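Local structure of aminotransferase class-III (Ochrobactrum anthropi, 5GHG) at residues B[100-105]-B[110-115]; B[294-299]-B[333-338]; B[124-129]-B[142-147]; B[273-278]-B[375-380]. The protein probably catalyses the PLP-dependent transfer of amino groups between amines and carbonyl compounds, as class-III omega-transaminases do, and holds the cofactor here in its pyridoxamine phosphate form. The protein carries 1 engineered substitution. All blocks are in the same frame, centred on the assembly; numbering follows the deposited sequence.

Contact 1: residues B[100-105]-B[110-115]; sequences KLVSMA and SKAYFT
Leu101 and Phe114 make the closest contact between the segments 100-105 and 110-115. They approach from opposite directions, and CD1 of Leu101 lies 3.9 Å from CE1 of Phe114. The methyl meets the ring obliquely. Phe114 leaves the strand with CG anti to the carbonyl carbon (chi1 -63°), which carries the ring back to the helix. There it also packs on Val94, Leu97 and Ala98, while Leu101 is buried against Phe264 and Leu289.

At the next residue the distances are longer, though Val102 buries more surface here than Leu101. CG2 of Val102 stands 4.4 Å from CB of Ala112. The same methyl rests over the backbone at Ser110 and Lys111. Helix and strand axes come within 8.1 Å and run at 129° to each other. Helix 93-104 thus covers one face of strand 111-115, one of the two edge strands, within this chain, of the mostly parallel sheet of the PLP-binding fold. A classic beta bulge, with Ser110 and Lys111 both facing Ile301, marks the start of the strand.

On the solvent side, Ser103 is exposed. Its OG donates to O of Lys100 at 2.7 Å, and N of Met104 reaches that oxygen from the same face of the carbonyl plane.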
loop_
_atom_site.group_PDB
_atom_site.type_symbol
_atom_site.label_atom_id
_atom_site.label_comp_id
_atom_site.label_asym_id
_atom_site.label_seq_id
_atom_site.Cartn_x
_atom_site.Cartn_y
_atom_site.Cartn_z
ATOM N N LYS B 100 -10.966 -11.832 16.313
ATOM C CA LYS B 100 -10.759 -13.158 15.745
ATOM C C LYS B 100 -9.268 -13.458 15.551
ATOM O O LYS B 100 -8.801 -14.554 15.868
ATOM C CB LYS B 100 -11.523 -13.274 14.436
ATOM C CG LYS B 100 -11.223 -14.506 13.645
ATOM C CD LYS B 100 -11.774 -15.728 14.334
ATOM C CE LYS B 100 -13.303 -15.691 14.352
ATOM N NZ LYS B 100 -13.866 -16.919 15.006
ATOM N N LEU B 101 -8.503 -12.487 15.038
ATOM C CA LEU B 101 -7.090 -12.737 14.763
ATOM C C LEU B 101 -6.301 -12.932 16.049
ATOM O O LEU B 101 -5.408 -13.779 16.113
ATOM C CB LEU B 101 -6.485 -11.598 13.950
ATOM C CG LEU B 101 -6.990 -11.460 12.494
ATOM C CD1 LEU B 101 -6.288 -10.281 11.814
ATOM C CD2 LEU B 101 -6.769 -12.739 11.740
ATOM N N VAL B 102 -6.582 -12.125 17.077
ATOM C CA VAL B 102 -5.923 -12.334 18.350
ATOM C C VAL B 102 -6.254 -13.729 18.877
ATOM O O VAL B 102 -5.372 -14.462 19.330
ATOM C CB VAL B 102 -6.310 -11.221 19.349
ATOM C CG1 VAL B 102 -5.827 -11.557 20.772
ATOM C CG2 VAL B 102 -5.714 -9.891 18.913
ATOM N N SER B 103 -7.518 -14.130 18.783
ATOM C CA SER B 103 -7.915 -15.432 19.319
ATOM C C SER B 103 -7.277 -16.588 18.562
ATOM O O SER B 103 -7.111 -17.669 19.125
ATOM C CB SER B 103 -9.445 -15.567 19.311
ATOM O OG SER B 103 -9.918 -15.862 18.011
ATOM N N MET B 104 -6.920 -16.393 17.297
ATOM C CA MET B 104 -6.311 -17.448 16.491
ATOM C C MET B 104 -4.796 -17.520 16.617
ATOM O O MET B 104 -4.189 -18.426 16.043
ATOM C CB MET B 104 -6.618 -17.238 14.994
ATOM C CG MET B 104 -8.057 -17.383 14.554
ATOM S SD MET B 104 -8.159 -16.761 12.822
ATOM C CE MET B 104 -7.371 -18.076 11.928
ATOM N N ALA B 105 -4.168 -16.565 17.286
ATOM C CA ALA B 105 -2.724 -16.436 17.191
ATOM C C ALA B 105 -2.035 -17.695 17.728
ATOM O O ALA B 105 -2.483 -18.279 18.719
ATOM C CB ALA B 105 -2.232 -15.200 17.947
ATOM N N SER B 110 -1.731 -9.489 21.997
ATOM C CA SER B 110 -2.506 -8.470 22.683
ATOM C C SER B 110 -3.326 -7.578 21.772
ATOM O O SER B 110 -4.477 -7.278 22.091
ATOM C CB SER B 110 -1.565 -7.608 23.550
ATOM O OG SER B 110 -2.264 -6.494 24.082
ATOM N N LYS B 111 -2.766 -7.132 20.633
ATOM C CA LYS B 111 -3.421 -6.154 19.782
ATOM C C LYS B 111 -3.204 -6.496 18.315
ATOM O O LYS B 111 -2.143 -6.999 17.941
ATOM C CB LYS B 111 -2.865 -4.727 20.020
ATOM C CG LYS B 111 -3.158 -4.157 21.403
ATOM C CD LYS B 111 -4.651 -3.860 21.569
ATOM C CE LYS B 111 -4.966 -3.412 23.001
ATOM N NZ LYS B 111 -4.740 -4.516 23.991
ATOM N N ALA B 112 -4.207 -6.167 17.490
ATOM C CA ALA B 112 -4.149 -6.301 16.046
ATOM C C ALA B 112 -4.235 -4.921 15.397
ATOM O O ALA B 112 -5.027 -4.079 15.821
ATOM C CB ALA B 112 -5.279 -7.193 15.526
ATOM N N TYR B 113 -3.413 -4.698 14.378
ATOM C CA TYR B 113 -3.401 -3.461 13.589
ATOM C C TYR B 113 -3.616 -3.814 12.121
ATOM O O TYR B 113 -3.130 -4.845 11.658
ATOM C CB TYR B 113 -2.069 -2.721 13.729
ATOM C CG TYR B 113 -1.702 -2.336 15.152
ATOM C CD1 TYR B 113 -1.257 -3.283 16.069
ATOM C CD2 TYR B 113 -1.797 -1.009 15.571
ATOM C CE1 TYR B 113 -0.926 -2.913 17.375
ATOM C CE2 TYR B 113 -1.436 -0.626 16.859
ATOM C CZ TYR B 113 -1.010 -1.569 17.749
ATOM O OH TYR B 113 -0.699 -1.188 19.031
ATOM N N PHE B 114 -4.312 -2.942 11.384
ATOM C CA PHE B 114 -4.645 -3.225 9.990
ATOM C C PHE B 114 -4.009 -2.243 9.034
ATOM O O PHE B 114 -3.868 -1.054 9.350
ATOM C CB PHE B 114 -6.176 -3.250 9.787
ATOM C CG PHE B 114 -6.848 -4.341 10.561
ATOM C CD1 PHE B 114 -6.748 -5.649 10.136
ATOM C CD2 PHE B 114 -7.512 -4.068 11.733
ATOM C CE1 PHE B 114 -7.325 -6.681 10.868
ATOM C CE2 PHE B 114 -8.087 -5.083 12.477
ATOM C CZ PHE B 114 -8.006 -6.393 12.040
ATOM N N THR B 115 -3.614 -2.760 7.872
ATOM C CA THR B 115 -3.108 -1.963 6.750
ATOM C C THR B 115 -3.730 -2.523 5.483
ATOM O O THR B 115 -4.546 -3.456 5.522
ATOM C CB THR B 115 -1.577 -2.017 6.651
ATOM O OG1 THR B 115 -1.166 -3.358 6.338
ATOM C CG2 THR B 115 -0.922 -1.603 7.973
#

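Contact 2: residues B[294-299]-B[333-338]; sequences LPISAF and AVALEN
Val334 and Ala335 are the two residues of helix 329-344 that touch the segment 294-299. Val334 comes first. Its CG2 meets CD1 of Leu294 at 3.7 Å, the closer of the two apolar contacts. The two side chains cross at about a right angle, so a methyl of one lies against a methyl of the other and the chains do not run side by side. Val334 places CG1 anti to its backbone N (chi1 166°), which leaves CG2 as the branch turned to Leu294.

Ala335 follows. Its CB sits 4.3 Å from CG2 of Ile296, the branch methyl and not the end of the longer arm. All four residues are buried. Leu97 of helix 93-104 touches both Ile296 and Ala335, and Phe114 adds to the cover of Ile296.

The helix lies here against the lead-in to strand 297-301, an antiparallel member of the mostly parallel sheet in the PLP-dependent aminotransferase fold. The side chain of Ile296 is about 9 Å from the bound pyridoxamine phosphate.

Further along the helix, Glu337 forms a salt bridge with Arg68, and the buried Asn338 has its OD1 hydrogen-bonded to Ser291 OG. The subunit interface is close by: Leu294 packs on Leu294 of the second subunit.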
loop_
_atom_site.group_PDB
_atom_site.type_symbol
_atom_site.label_atom_id
_atom_site.label_comp_id
_atom_site.label_asym_id
_atom_site.label_seq_id
_atom_site.Cartn_x
_atom_site.Cartn_y
_atom_site.Cartn_z
ATOM N N LEU B 294 -10.046 -8.945 -1.496
ATOM C CA LEU B 294 -9.870 -7.513 -1.326
ATOM C C LEU B 294 -8.539 -7.298 -0.613
ATOM O O LEU B 294 -8.107 -8.163 0.142
ATOM C CB LEU B 294 -10.998 -6.869 -0.504
ATOM C CG LEU B 294 -12.347 -6.751 -1.191
ATOM C CD1 LEU B 294 -13.363 -6.071 -0.287
ATOM C CD2 LEU B 294 -12.182 -5.965 -2.508
ATOM N N PRO B 295 -7.882 -6.159 -0.838
ATOM C CA PRO B 295 -6.602 -5.889 -0.151
ATOM C C PRO B 295 -6.834 -5.609 1.326
ATOM O O PRO B 295 -7.613 -4.717 1.685
ATOM C CB PRO B 295 -6.079 -4.623 -0.866
ATOM C CG PRO B 295 -7.011 -4.370 -2.020
ATOM C CD PRO B 295 -8.277 -5.085 -1.767
ATOM N N ILE B 296 -6.158 -6.366 2.178
ATOM C CA ILE B 296 -6.117 -6.086 3.607
ATOM C C ILE B 296 -4.962 -6.887 4.219
ATOM O O ILE B 296 -4.671 -8.006 3.800
ATOM C CB ILE B 296 -7.452 -6.411 4.306
ATOM C CG1 ILE B 296 -7.360 -6.106 5.796
ATOM C CG2 ILE B 296 -7.802 -7.872 4.102
ATOM C CD1 ILE B 296 -8.690 -6.188 6.549
ATOM N N SER B 297 -4.304 -6.290 5.196
ATOM C CA SER B 297 -3.231 -6.956 5.922
ATOM C C SER B 297 -3.347 -6.568 7.385
ATOM O O SER B 297 -4.074 -5.643 7.742
ATOM C CB SER B 297 -1.859 -6.582 5.363
ATOM O OG SER B 297 -1.836 -6.812 3.962
ATOM N N ALA B 298 -2.598 -7.271 8.222
ATOM C CA ALA B 298 -2.695 -7.075 9.662
ATOM C C ALA B 298 -1.376 -7.482 10.280
ATOM O O ALA B 298 -0.664 -8.337 9.740
ATOM C CB ALA B 298 -3.832 -7.898 10.280
ATOM N N PHE B 299 -1.058 -6.883 11.417
ATOM C CA PHE B 299 -0.030 -7.475 12.263
ATOM C C PHE B 299 -0.529 -7.519 13.702
ATOM O O PHE B 299 -1.354 -6.697 14.124
ATOM C CB PHE B 299 1.315 -6.765 12.131
ATOM C CG PHE B 299 1.308 -5.307 12.527
ATOM C CD1 PHE B 299 1.034 -4.317 11.590
ATOM C CD2 PHE B 299 1.642 -4.926 13.833
ATOM C CE1 PHE B 299 1.069 -2.978 11.946
ATOM C CE2 PHE B 299 1.659 -3.590 14.202
ATOM C CZ PHE B 299 1.375 -2.611 13.264
ATOM N N ALA B 333 -14.817 -7.215 6.392
ATOM C CA ALA B 333 -15.940 -8.135 6.308
ATOM C C ALA B 333 -15.614 -9.322 5.414
ATOM O O ALA B 333 -16.001 -10.459 5.699
ATOM C CB ALA B 333 -17.186 -7.401 5.799
ATOM N N VAL B 334 -14.892 -9.076 4.326
ATOM C CA VAL B 334 -14.502 -10.164 3.432
ATOM C C VAL B 334 -13.490 -11.085 4.119
ATOM O O VAL B 334 -13.579 -12.308 4.004
ATOM C CB VAL B 334 -13.946 -9.601 2.110
ATOM C CG1 VAL B 334 -13.218 -10.701 1.320
ATOM C CG2 VAL B 334 -15.089 -8.990 1.285
ATOM N N ALA B 335 -12.524 -10.517 4.845
ATOM C CA ALA B 335 -11.554 -11.348 5.537
ATOM C C ALA B 335 -12.232 -12.230 6.597
ATOM O O ALA B 335 -11.879 -13.405 6.763
ATOM C CB ALA B 335 -10.461 -10.491 6.169
ATOM N N LEU B 336 -13.200 -11.667 7.325
ATOM C CA LEU B 336 -13.911 -12.452 8.329
ATOM C C LEU B 336 -14.632 -13.640 7.699
ATOM O O LEU B 336 -14.590 -14.756 8.224
ATOM C CB LEU B 336 -14.913 -11.578 9.071
ATOM C CG LEU B 336 -14.424 -10.870 10.319
ATOM C CD1 LEU B 336 -15.419 -9.750 10.677
ATOM C CD2 LEU B 336 -14.264 -11.865 11.467
ATOM N N GLU B 337 -15.336 -13.404 6.589
ATOM C CA GLU B 337 -16.035 -14.488 5.920
ATOM C C GLU B 337 -15.056 -15.483 5.300
ATOM O O GLU B 337 -15.318 -16.696 5.283
ATOM C CB GLU B 337 -16.980 -13.948 4.867
ATOM C CG GLU B 337 -17.738 -15.016 4.113
ATOM C CD GLU B 337 -18.936 -15.536 4.871
ATOM O OE1 GLU B 337 -19.180 -15.044 5.989
ATOM O OE2 GLU B 337 -19.639 -16.427 4.348
ATOM N N ASN B 338 -13.919 -14.995 4.809
ATOM C CA ASN B 338 -12.884 -15.899 4.297
ATOM C C ASN B 338 -12.377 -16.832 5.411
ATOM O O ASN B 338 -12.231 -18.050 5.211
ATOM C CB ASN B 338 -11.753 -15.085 3.678
ATOM C CG ASN B 338 -10.618 -15.941 3.146
ATOM O OD1 ASN B 338 -10.751 -16.591 2.108
ATOM N ND2 ASN B 338 -9.486 -15.931 3.845
#

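Contact 3: residues B[124-129]-B[142-147]; sequences TVVKLI and KKIISR
Ile144 loses the most surface in this contact, and it meets two residues of helix 118-135, Ile129 and Val126. Its side chain leaves strand 143-147 toward the helix. Two bends along the side chain, chi1 -46° and chi2 -72°, fold its longer arm so that CD1 and CG1 face different parts of the helix.

Ile129 takes the end of that arm. CG2 of Ile129 comes nearest, 4.2 Å from CD1 of Ile144. CD1 of Ile129 lies only slightly farther, 4.3 Å from that same CD1 of Ile144. Ile129 also packs on Ala220 of the adjacent strand 219-224.

Val126 lies one helical turn earlier. Its CG1 stands 4.5 Å from CG1 of Ile144, a looser approach. The two helix residues are three apart and so lie on the same side of the helix, and Ile144 serves both. The close side-chain contacts are all apolar, and all three residues are buried. Val126 has a further neighbour in Ile156 of the second subunit, so the subunit interface begins close to this packing.

Strand 143-147 runs parallel to both of its neighbours in the sheet, 219-224 and 178-181. Ile144 touches Ile178 on the latter. Helix 118-135 lies over a face of this sheet, and Thr124, Val125 and Leu128 rest on Phe299 of strand 297-301. The helix therefore reaches from the parallel strands to the antiparallel part of the sheet.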
loop_
_atom_site.group_PDB
_atom_site.type_symbol
_atom_site.label_atom_id
_atom_site.label_comp_id
_atom_site.label_asym_id
_atom_site.label_seq_id
_atom_site.Cartn_x
_atom_site.Cartn_y
_atom_site.Cartn_z
ATOM N N THR B 124 5.056 -0.330 8.887
ATOM C CA THR B 124 4.528 0.154 10.149
ATOM C C THR B 124 5.171 -0.570 11.347
ATOM O O THR B 124 5.397 0.044 12.392
ATOM C CB THR B 124 3.011 -0.026 10.177
ATOM O OG1 THR B 124 2.457 0.636 9.049
ATOM C CG2 THR B 124 2.395 0.533 11.468
ATOM N N VAL B 125 5.424 -1.866 11.224
ATOM C CA VAL B 125 6.116 -2.576 12.298
ATOM C C VAL B 125 7.468 -1.916 12.583
ATOM O O VAL B 125 7.829 -1.687 13.743
ATOM C CB VAL B 125 6.275 -4.076 11.970
ATOM C CG1 VAL B 125 7.288 -4.726 12.914
ATOM C CG2 VAL B 125 4.912 -4.789 12.098
ATOM N N VAL B 126 8.238 -1.605 11.525
ATOM C CA VAL B 126 9.530 -0.967 11.724
ATOM C C VAL B 126 9.348 0.387 12.432
ATOM O O VAL B 126 10.098 0.731 13.362
ATOM C CB VAL B 126 10.278 -0.799 10.396
ATOM C CG1 VAL B 126 11.549 0.042 10.625
ATOM C CG2 VAL B 126 10.663 -2.176 9.819
ATOM N N LYS B 127 8.353 1.163 12.002
ATOM C CA LYS B 127 8.093 2.463 12.606
ATOM C C LYS B 127 7.705 2.311 14.080
ATOM O O LYS B 127 8.174 3.074 14.941
ATOM C CB LYS B 127 6.969 3.175 11.839
ATOM C CG LYS B 127 7.000 4.668 11.928
ATOM C CD LYS B 127 6.164 5.325 10.833
ATOM C CE LYS B 127 4.730 5.365 11.173
ATOM N NZ LYS B 127 4.019 6.352 10.311
ATOM N N LEU B 128 6.843 1.351 14.374
ATOM C CA LEU B 128 6.413 1.114 15.743
ATOM C C LEU B 128 7.599 0.712 16.623
ATOM O O LEU B 128 7.717 1.167 17.758
ATOM C CB LEU B 128 5.329 0.038 15.768
ATOM C CG LEU B 128 4.741 -0.457 17.088
ATOM C CD1 LEU B 128 3.444 -1.198 16.796
ATOM C CD2 LEU B 128 5.736 -1.381 17.836
ATOM N N ILE B 129 8.498 -0.107 16.086
ATOM C CA ILE B 129 9.674 -0.539 16.842
ATOM C C ILE B 129 10.576 0.646 17.170
ATOM O O ILE B 129 11.075 0.767 18.300
ATOM C CB ILE B 129 10.419 -1.636 16.064
ATOM C CG1 ILE B 129 9.617 -2.934 16.135
ATOM C CG2 ILE B 129 11.840 -1.854 16.626
ATOM C CD1 ILE B 129 10.151 -4.000 15.236
ATOM N N LYS B 142 17.719 0.400 17.261
ATOM C CA LYS B 142 16.945 0.724 16.077
ATOM C C LYS B 142 17.231 -0.180 14.882
ATOM O O LYS B 142 16.502 -0.105 13.893
ATOM C CB LYS B 142 17.196 2.175 15.656
ATOM C CG LYS B 142 16.969 3.209 16.769
ATOM C CD LYS B 142 15.489 3.351 17.107
ATOM C CE LYS B 142 15.216 4.339 18.257
ATOM N NZ LYS B 142 15.712 5.719 17.985
ATOM N N LYS B 143 18.248 -1.029 14.940
ATOM C CA LYS B 143 18.615 -1.806 13.760
ATOM C C LYS B 143 17.712 -3.035 13.645
ATOM O O LYS B 143 17.306 -3.636 14.648
ATOM C CB LYS B 143 20.086 -2.222 13.835
ATOM C CG LYS B 143 21.072 -1.025 13.792
ATOM C CD LYS B 143 22.500 -1.463 14.097
ATOM C CE LYS B 143 23.472 -0.304 14.239
ATOM N NZ LYS B 143 24.747 -0.763 14.880
ATOM N N ILE B 144 17.405 -3.408 12.411
ATOM C CA ILE B 144 16.584 -4.568 12.121
ATOM C C ILE B 144 17.430 -5.506 11.294
ATOM O O ILE B 144 18.008 -5.085 10.282
ATOM C CB ILE B 144 15.303 -4.205 11.342
ATOM C CG1 ILE B 144 14.586 -2.983 11.946
ATOM C CG2 ILE B 144 14.399 -5.443 11.173
ATOM C CD1 ILE B 144 13.914 -3.235 13.231
ATOM N N ILE B 145 17.478 -6.775 11.689
ATOM C CA ILE B 145 18.197 -7.786 10.941
ATOM C C ILE B 145 17.189 -8.570 10.098
ATOM O O ILE B 145 16.245 -9.146 10.630
ATOM C CB ILE B 145 18.974 -8.728 11.870
ATOM C CG1 ILE B 145 19.998 -7.927 12.680
ATOM C CG2 ILE B 145 19.694 -9.812 11.062
ATOM C CD1 ILE B 145 20.692 -8.745 13.749
ATOM N N SER B 146 17.420 -8.601 8.787
ATOM C CA SER B 146 16.685 -9.401 7.829
ATOM C C SER B 146 17.642 -10.419 7.229
ATOM O O SER B 146 18.793 -10.539 7.659
ATOM C CB SER B 146 16.086 -8.495 6.737
ATOM O OG SER B 146 15.105 -9.220 6.021
ATOM N N ARG B 147 17.196 -11.123 6.211
ATOM C CA ARG B 147 18.023 -12.173 5.623
ATOM C C ARG B 147 18.123 -12.033 4.116
ATOM O O ARG B 147 17.169 -11.614 3.453
ATOM C CB ARG B 147 17.464 -13.557 5.958
ATOM C CG ARG B 147 17.394 -13.824 7.430
ATOM C CD ARG B 147 16.761 -15.148 7.714
ATOM N NE ARG B 147 15.377 -15.197 7.243
ATOM C CZ ARG B 147 14.581 -16.250 7.416
ATOM N NH1 ARG B 147 15.045 -17.305 8.063
ATOM N NH2 ARG B 147 13.339 -16.254 6.937
#

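Contact 4: residues B[273-278]-B[375-380]; sequences SQTFDM and RGVGLI
Thr275 and Phe276 meet Val377 where helix 272-275 ends and strand 371-377 enters a beta turn, with CA of Thr275 and CA of Val377 9.0 Å apart. The helix closes in a Schellman motif: N of Met278 bonds to O of Ser273 at 2.8 Å, and N of Asp277 bonds to O of Gln274. Asp277 is the C-prime residue, with positive phi. Opposite, a type II' turn runs from Val377 to Ile380, and Gly378 takes its positive-phi corner (phi 56°). This turn joins edge strand 371-377 to strand 380-385 of one sheet. The contact brings it against the end of helix 272-275, which follows strand 254-258 of the other sheet in the chain.

Val377 is central, since its two methyls serve different partners. CG2 and the CG2 of Thr275 reach toward each other tip to tip. The hydroxyl of Thr275 is hydrogen-bonded to Thr267 OG1 and Asn269 ND2. Phe276 and Val377 slide past each other in opposite directions, and the ring also packs on Val227.

The Val377 side chain has chi1 60°, which sets CG1 between backbone N and carbonyl carbon. From there CG1 meets the Phe276 ring obliquely, 4.2 Å from CZ.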
loop_
_atom_site.group_PDB
_atom_site.type_symbol
_atom_site.label_atom_id
_atom_site.label_comp_id
_atom_site.label_asym_id
_atom_site.label_seq_id
_atom_site.Cartn_x
_atom_site.Cartn_y
_atom_site.Cartn_z
ATOM N N SER B 273 4.581 -20.405 11.979
ATOM C CA SER B 273 5.213 -20.349 13.290
ATOM C C SER B 273 4.968 -21.630 14.080
ATOM O O SER B 273 5.835 -22.067 14.846
ATOM C CB SER B 273 4.705 -19.138 14.068
ATOM O OG SER B 273 5.287 -17.948 13.575
ATOM N N GLN B 274 3.795 -22.232 13.919
ATOM C CA GLN B 274 3.531 -23.507 14.592
ATOM C C GLN B 274 4.333 -24.619 13.954
ATOM O O GLN B 274 4.942 -25.437 14.659
ATOM C CB GLN B 274 2.041 -23.832 14.569
ATOM C CG GLN B 274 1.195 -22.739 15.200
ATOM C CD GLN B 274 -0.295 -22.881 14.890
ATOM O OE1 GLN B 274 -0.715 -22.796 13.732
ATOM N NE2 GLN B 274 -1.096 -23.055 15.931
ATOM N N THR B 275 4.389 -24.637 12.613
ATOM C CA THR B 275 5.128 -25.675 11.908
ATOM C C THR B 275 6.591 -25.705 12.321
ATOM O O THR B 275 7.191 -26.777 12.425
ATOM C CB THR B 275 5.013 -25.483 10.391
ATOM O OG1 THR B 275 3.638 -25.500 10.021
ATOM C CG2 THR B 275 5.735 -26.595 9.640
ATOM N N PHE B 276 7.187 -24.538 12.545
ATOM C CA PHE B 276 8.607 -24.436 12.831
ATOM C C PHE B 276 8.912 -24.081 14.283
ATOM O O PHE B 276 10.049 -23.781 14.605
ATOM C CB PHE B 276 9.247 -23.437 11.870
ATOM C CG PHE B 276 9.293 -23.941 10.458
ATOM C CD1 PHE B 276 10.298 -24.813 10.054
ATOM C CD2 PHE B 276 8.293 -23.623 9.559
ATOM C CE1 PHE B 276 10.320 -25.312 8.757
ATOM C CE2 PHE B 276 8.321 -24.126 8.259
ATOM C CZ PHE B 276 9.324 -24.957 7.870
ATOM N N ASP B 277 7.915 -24.148 15.160
ATOM C CA ASP B 277 8.072 -23.856 16.581
ATOM C C ASP B 277 8.742 -22.497 16.809
ATOM O O ASP B 277 9.711 -22.366 17.561
ATOM C CB ASP B 277 8.857 -24.971 17.293
ATOM C CG ASP B 277 8.675 -24.904 18.822
ATOM O OD1 ASP B 277 7.599 -24.438 19.285
ATOM O OD2 ASP B 277 9.599 -25.291 19.560
ATOM N N MET B 278 8.202 -21.479 16.160
ATOM C CA MET B 278 8.634 -20.101 16.354
ATOM C C MET B 278 7.722 -19.420 17.358
ATOM O O MET B 278 6.510 -19.666 17.384
ATOM C CB MET B 278 8.618 -19.338 15.032
ATOM C CG MET B 278 9.622 -19.849 14.033
ATOM S SD MET B 278 9.248 -19.346 12.338
ATOM C CE MET B 278 9.473 -17.571 12.430
ATOM N N ARG B 375 12.199 -29.156 -2.673
ATOM C CA ARG B 375 12.046 -28.715 -1.293
ATOM C C ARG B 375 10.616 -28.219 -1.071
ATOM O O ARG B 375 9.935 -27.809 -2.009
ATOM C CB ARG B 375 13.059 -27.612 -0.957
ATOM C CG ARG B 375 13.081 -26.457 -1.949
ATOM C CD ARG B 375 14.189 -25.455 -1.613
ATOM N NE ARG B 375 14.155 -24.299 -2.534
ATOM C CZ ARG B 375 14.901 -24.175 -3.622
ATOM N NH1 ARG B 375 15.745 -25.144 -3.973
ATOM N NH2 ARG B 375 14.780 -23.111 -4.389
ATOM N N GLY B 376 10.155 -28.266 0.174
ATOM C CA GLY B 376 8.808 -27.836 0.470
ATOM C C GLY B 376 8.276 -28.448 1.753
ATOM O O GLY B 376 8.791 -29.437 2.270
ATOM N N VAL B 377 7.220 -27.827 2.275
ATOM C CA VAL B 377 6.469 -28.332 3.416
ATOM C C VAL B 377 5.005 -27.986 3.197
ATOM O O VAL B 377 4.686 -26.990 2.549
ATOM C CB VAL B 377 6.964 -27.757 4.768
ATOM C CG1 VAL B 377 6.837 -26.260 4.797
ATOM C CG2 VAL B 377 6.189 -28.363 5.925
ATOM N N GLY B 378 4.111 -28.810 3.732
ATOM C CA GLY B 378 2.701 -28.518 3.591
ATOM C C GLY B 378 2.349 -28.376 2.120
ATOM O O GLY B 378 2.706 -29.222 1.288
ATOM N N LEU B 379 1.656 -27.276 1.768
ATOM C CA LEU B 379 1.195 -27.062 0.406
ATOM C C LEU B 379 2.035 -26.018 -0.327
ATOM O O LEU B 379 1.527 -25.283 -1.178
ATOM C CB LEU B 379 -0.290 -26.686 0.397
ATOM C CG LEU B 379 -1.152 -26.933 -0.846
ATOM C CD1 LEU B 379 -1.071 -28.400 -1.334
ATOM C CD2 LEU B 379 -2.602 -26.502 -0.596
ATOM N N ILE B 380 3.331 -25.936 -0.029
ATOM C CA ILE B 380 4.222 -25.045 -0.771
ATOM C C ILE B 380 5.488 -25.807 -1.112
ATOM O O ILE B 380 6.026 -26.535 -0.268
ATOM C CB ILE B 380 4.532 -23.749 -0.001
ATOM C CG1 ILE B 380 5.230 -22.749 -0.915
ATOM C CG2 ILE B 380 5.374 -24.040 1.238
ATOM C CD1 ILE B 380 5.325 -21.347 -0.362
#

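Overall arrangement
Contacts 1, 2 and 3 all reach the mostly parallel sheet that holds 143-147 and 219-224. Contact 1 comes first along the chain, then contact 3; contact 2 is nested inside the long loop closed by contact 4. Contacts 1 and 2 lie about 11 Å apart between centres and share neighbouring strands, 111-115 and 297-301, with Tyr113 N 2.9 Å from Phe299 O. Contacts 2 and 3 touch through Phe299, although their centres are about 24 Å apart, and both touch the second subunit. Contact 4 stands apart, 21 to 24 Å from the others between centres, and involves the other seven-stranded sheet. One side chain of each contact lies about 9 to 13 Å from the bound pyridoxamine phosphate, so all four belong to the scaffold around the cofactor.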